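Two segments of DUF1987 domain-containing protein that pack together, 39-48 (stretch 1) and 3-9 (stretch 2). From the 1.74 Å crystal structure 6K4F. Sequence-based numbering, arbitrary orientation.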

ATOM      1  N   GLU A  39      10.823   4.231  -9.654  1.00 41.57           N
ATOM      2  CA  GLU A  39      10.156   4.340 -10.951  1.00 37.97           C
ATOM      3  C   GLU A  39       8.775   3.699 -10.897  1.00 36.94           C
ATOM      4  O   GLU A  39       7.814   4.216 -11.486  1.00 39.30           O
ATOM      5  CB  GLU A  39      10.994   3.688 -12.052  1.00 47.38           C
ATOM      6  CG  GLU A  39      11.842   4.653 -12.875  1.00 57.97           C
ATOM      7  CD  GLU A  39      11.080   5.897 -13.312  1.00 63.93           C
ATOM      8  OE1 GLU A  39      11.277   6.966 -12.691  1.00 66.29           O
ATOM      9  OE2 GLU A  39      10.290   5.810 -14.279  1.00 65.16           O
ATOM     10  N   LEU A  40       8.652   2.585 -10.175  1.00 34.15           N
ATOM     11  CA  LEU A  40       7.374   1.889 -10.080  1.00 32.79           C
ATOM     12  C   LEU A  40       6.447   2.532  -9.048  1.00 32.70           C
ATOM     13  O   LEU A  40       5.260   2.732  -9.322  1.00 28.27           O
ATOM     14  CB  LEU A  40       7.618   0.419  -9.748  1.00 32.74           C
ATOM     15  CG  LEU A  40       6.351  -0.423  -9.622  1.00 44.20           C
ATOM     16  CD1 LEU A  40       5.840  -0.754 -11.013  1.00 45.78           C
ATOM     17  CD2 LEU A  40       6.630  -1.684  -8.808  1.00 50.14           C
ATOM     18  N   PHE A  41       6.959   2.881  -7.859  1.00 25.37           N
ATOM     19  CA  PHE A  41       6.092   3.316  -6.769  1.00 21.41           C
ATOM     20  C   PHE A  41       5.932   4.819  -6.658  1.00 20.84           C
ATOM     21  O   PHE A  41       5.085   5.278  -5.875  1.00 25.15           O
ATOM     22  CB  PHE A  41       6.631   2.793  -5.420  1.00 22.79           C
ATOM     23  CG  PHE A  41       6.405   1.325  -5.226  1.00 28.76           C
ATOM     24  CD1 PHE A  41       5.140   0.838  -4.923  1.00 33.83           C
ATOM     25  CD2 PHE A  41       7.453   0.426  -5.381  1.00 32.72           C
ATOM     26  CE1 PHE A  41       4.929  -0.532  -4.762  1.00 36.48           C
ATOM     27  CE2 PHE A  41       7.259  -0.935  -5.224  1.00 36.28           C
ATOM     28  CZ  PHE A  41       5.997  -1.423  -4.918  1.00 35.40           C
ATOM     29  N   GLY A  42       6.762   5.600  -7.351  1.00 28.72           N
ATOM     30  CA  GLY A  42       6.636   7.041  -7.248  1.00 30.40           C
ATOM     31  C   GLY A  42       5.246   7.503  -7.633  1.00 29.82           C
ATOM     32  O   GLY A  42       4.642   8.330  -6.947  1.00 29.24           O
ATOM     33  N   GLN A  43       4.708   6.932  -8.709  1.00 29.14           N
ATOM     34  CA  GLN A  43       3.360   7.272  -9.152  1.00 27.83           C
ATOM     35  C   GLN A  43       2.299   6.797  -8.163  1.00 28.13           C
ATOM     36  O   GLN A  43       1.204   7.376  -8.119  1.00 27.23           O
ATOM     37  CB  GLN A  43       3.110   6.669 -10.531  1.00 24.61           C
ATOM     38  CG  GLN A  43       3.135   5.149 -10.521  1.00 25.77           C
ATOM     39  CD  GLN A  43       3.402   4.524 -11.870  1.00 25.64           C
ATOM     40  OE1 GLN A  43       2.939   5.022 -12.922  1.00 26.94           O
ATOM     41  NE2 GLN A  43       4.132   3.397 -11.862  1.00 23.29           N
ATOM     42  N   VAL A  44       2.588   5.743  -7.389  1.00 22.95           N
ATOM     43  CA  VAL A  44       1.637   5.271  -6.379  1.00 25.77           C
ATOM     44  C   VAL A  44       1.598   6.235  -5.207  1.00 29.96           C
ATOM     45  O   VAL A  44       0.526   6.605  -4.709  1.00 28.14           O
ATOM     46  CB  VAL A  44       2.004   3.850  -5.915  1.00 26.86           C
ATOM     47  CG1 VAL A  44       0.960   3.327  -4.885  1.00 28.07           C
ATOM     48  CG2 VAL A  44       2.151   2.927  -7.114  1.00 28.54           C
ATOM     49  N   ILE A  45       2.776   6.637  -4.733  1.00 32.09           N
ATOM     50  CA  ILE A  45       2.863   7.663  -3.705  1.00 31.83           C
ATOM     51  C   ILE A  45       2.110   8.904  -4.154  1.00 27.81           C
ATOM     52  O   ILE A  45       1.308   9.482  -3.407  1.00 29.72           O
ATOM     53  CB  ILE A  45       4.341   7.969  -3.399  1.00 32.90           C
ATOM     54  CG1 ILE A  45       5.001   6.737  -2.767  1.00 37.44           C
ATOM     55  CG2 ILE A  45       4.469   9.185  -2.493  1.00 41.00           C
ATOM     56  CD1 ILE A  45       6.513   6.855  -2.610  1.00 39.64           C
ATOM     57  N   ASP A  46       2.353   9.323  -5.397  1.00 31.02           N
ATOM     58  CA  ASP A  46       1.684  10.497  -5.942  1.00 35.29           C
ATOM     59  C   ASP A  46       0.172  10.332  -5.920  1.00 31.78           C
ATOM     60  O   ASP A  46      -0.556  11.242  -5.517  1.00 36.00           O
ATOM     61  CB  ASP A  46       2.189  10.745  -7.368  1.00 36.65           C
ATOM     62  CG  ASP A  46       1.839  12.123  -7.890  1.00 59.69           C
ATOM     63  OD1 ASP A  46       0.693  12.315  -8.359  1.00 59.65           O
ATOM     64  OD2 ASP A  46       2.718  13.012  -7.846  1.00 70.24           O
ATOM     65  N   TRP A  47      -0.323   9.169  -6.359  1.00 28.21           N
ATOM     66  CA  TRP A  47      -1.765   8.943  -6.385  1.00 30.08           C
ATOM     67  C   TRP A  47      -2.356   9.028  -4.981  1.00 33.21           C
ATOM     68  O   TRP A  47      -3.416   9.633  -4.773  1.00 32.32           O
ATOM     69  CB  TRP A  47      -2.058   7.584  -7.030  1.00 31.05           C
ATOM     70  CG  TRP A  47      -3.515   7.301  -7.297  1.00 31.64           C
ATOM     71  CD1 TRP A  47      -4.204   7.571  -8.435  1.00 34.97           C
ATOM     72  CD2 TRP A  47      -4.443   6.673  -6.403  1.00 30.09           C
ATOM     73  NE1 TRP A  47      -5.511   7.158  -8.312  1.00 31.05           N
ATOM     74  CE2 TRP A  47      -5.681   6.592  -7.077  1.00 36.71           C
ATOM     75  CE3 TRP A  47      -4.346   6.163  -5.105  1.00 31.94           C
ATOM     76  CZ2 TRP A  47      -6.824   6.042  -6.485  1.00 35.93           C
ATOM     77  CZ3 TRP A  47      -5.476   5.611  -4.518  1.00 34.25           C
ATOM     78  CH2 TRP A  47      -6.697   5.546  -5.209  1.00 30.98           C
ATOM     79  N   VAL A  48      -1.665   8.460  -4.001  1.00 31.86           N
ATOM     80  CA  VAL A  48      -2.159   8.524  -2.627  1.00 32.79           C
ATOM     81  C   VAL A  48      -2.181   9.966  -2.146  1.00 36.57           C
ATOM     82  O   VAL A  48      -3.164  10.423  -1.548  1.00 38.28           O
ATOM     83  CB  VAL A  48      -1.305   7.631  -1.714  1.00 30.70           C
ATOM     84  CG1 VAL A  48      -1.691   7.853  -0.231  1.00 36.14           C
ATOM     85  CG2 VAL A  48      -1.473   6.174  -2.107  1.00 31.34           C
TER
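Stretch 2 (3-9) MSDLHIP

The packing of stretch 2 on stretch 1 is a small, mostly apolar strand-on-helix contact, pinned at one end by a single hydrogen bond from an indole to a backbone carbonyl. It illustrates a general principle: a strand laid along a helix offers alternate side chains to it, and the helix answers with residues three or four positions apart. Here residues 6-8 are extended and run nearly antiparallel to the helix, with a signed crossing angle of -165° and axes that approach to 10.0 Å. Leu6 and Ile8 point toward the helix, while His7, between them, makes no contact.

Leu6 is the more deeply engaged. Its CB lies over one face of the Trp47 ring, 3.9 Å from the centroid of the five-membered ring in a CH-pi contact, and its CD2 reaches Val44 CG2 at 4.0 Å. Further along, Ile8 CG2 meets Leu40 CD1 at 3.9 Å, and Ile8 CD1 lies 3.7 Å from Gln43 NE2. Gln43 NE2 also donates a hydrogen bond to Leu40 O at 2.9 Å within the helix. In the loop before the strand, Ser4 O lies at the edge of the indole and accepts a nearly linear hydrogen bond from Trp47 NE1 at 3.1 Å. Trp47 thus uses face and edge together, joining apolar packing to a polar anchor.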

ATOM      1  N   MET A   3      -8.741  12.296 -10.598  1.00 65.92           N
ATOM      2  CA  MET A   3      -9.986  11.540 -10.672  1.00 62.04           C
ATOM      3  C   MET A   3      -9.780  10.143 -11.267  1.00 55.75           C
ATOM      4  O   MET A   3     -10.621   9.259 -11.107  1.00 56.31           O
ATOM      5  CB  MET A   3     -11.022  12.308 -11.499  1.00 66.85           C
ATOM      6  N   SER A   4      -8.657   9.947 -11.953  1.00 47.89           N
ATOM      7  CA  SER A   4      -8.420   8.702 -12.659  1.00 42.44           C
ATOM      8  C   SER A   4      -7.990   7.606 -11.698  1.00 35.67           C
ATOM      9  O   SER A   4      -7.373   7.864 -10.662  1.00 36.53           O
ATOM     10  CB  SER A   4      -7.336   8.878 -13.722  1.00 48.56           C
ATOM     11  OG  SER A   4      -6.070   9.046 -13.098  1.00 44.91           O
ATOM     12  N   ASP A   5      -8.286   6.370 -12.073  1.00 38.18           N
ATOM     13  CA  ASP A   5      -7.759   5.241 -11.333  1.00 37.00           C
ATOM     14  C   ASP A   5      -6.276   5.064 -11.635  1.00 35.22           C
ATOM     15  O   ASP A   5      -5.757   5.510 -12.658  1.00 32.82           O
ATOM     16  CB  ASP A   5      -8.486   3.950 -11.708  1.00 34.54           C
ATOM     17  CG  ASP A   5      -9.918   3.932 -11.240  1.00 39.64           C
ATOM     18  OD1 ASP A   5     -10.275   4.745 -10.360  1.00 40.19           O
ATOM     19  OD2 ASP A   5     -10.681   3.106 -11.772  1.00 43.89           O
ATOM     20  N   LEU A   6      -5.605   4.383 -10.724  1.00 32.77           N
ATOM     21  CA  LEU A   6      -4.250   3.907 -10.930  1.00 28.21           C
ATOM     22  C   LEU A   6      -4.331   2.446 -11.347  1.00 28.46           C
ATOM     23  O   LEU A   6      -5.058   1.657 -10.728  1.00 30.94           O
ATOM     24  CB  LEU A   6      -3.455   4.070  -9.631  1.00 31.86           C
ATOM     25  CG  LEU A   6      -2.010   3.602  -9.461  1.00 41.17           C
ATOM     26  CD1 LEU A   6      -1.045   4.542 -10.123  1.00 38.24           C
ATOM     27  CD2 LEU A   6      -1.720   3.532  -7.973  1.00 43.02           C
ATOM     28  N   HIS A   7      -3.608   2.082 -12.399  1.00 26.55           N
ATOM     29  CA  HIS A   7      -3.690   0.709 -12.887  1.00 27.64           C
ATOM     30  C   HIS A   7      -2.331   0.296 -13.438  1.00 26.79           C
ATOM     31  O   HIS A   7      -1.993   0.604 -14.583  1.00 28.15           O
ATOM     32  CB  HIS A   7      -4.783   0.554 -13.938  1.00 31.82           C
ATOM     33  CG  HIS A   7      -5.019  -0.872 -14.320  1.00 44.80           C
ATOM     34  ND1 HIS A   7      -4.373  -1.474 -15.378  1.00 49.54           N
ATOM     35  CD2 HIS A   7      -5.780  -1.833 -13.745  1.00 46.20           C
ATOM     36  CE1 HIS A   7      -4.747  -2.739 -15.456  1.00 51.13           C
ATOM     37  NE2 HIS A   7      -5.601  -2.982 -14.478  1.00 49.50           N
ATOM     38  N   ILE A   8      -1.566  -0.424 -12.626  1.00 24.34           N
ATOM     39  CA  ILE A   8      -0.239  -0.898 -12.992  1.00 23.86           C
ATOM     40  C   ILE A   8      -0.331  -2.406 -13.195  1.00 29.30           C
ATOM     41  O   ILE A   8      -0.556  -3.149 -12.221  1.00 27.80           O
ATOM     42  CB  ILE A   8       0.795  -0.554 -11.909  1.00 28.07           C
ATOM     43  CG1 ILE A   8       0.608   0.882 -11.438  1.00 31.77           C
ATOM     44  CG2 ILE A   8       2.229  -0.824 -12.400  1.00 27.04           C
ATOM     45  CD1 ILE A   8       0.788   1.902 -12.542  1.00 35.48           C
ATOM     46  N   PRO A   9      -0.169  -2.909 -14.420  1.00 29.07           N
ATOM     47  CA  PRO A   9      -0.209  -4.357 -14.649  1.00 27.09           C
ATOM     48  C   PRO A   9       0.941  -5.069 -13.962  1.00 27.90           C
ATOM     49  O   PRO A   9       2.081  -4.598 -13.974  1.00 26.48           O
ATOM     50  CB  PRO A   9      -0.089  -4.480 -16.174  1.00 30.71           C
ATOM     51  CG  PRO A   9      -0.466  -3.146 -16.697  1.00 33.73           C
ATOM     52  CD  PRO A   9      -0.019  -2.156 -15.678  1.00 30.07           C
TER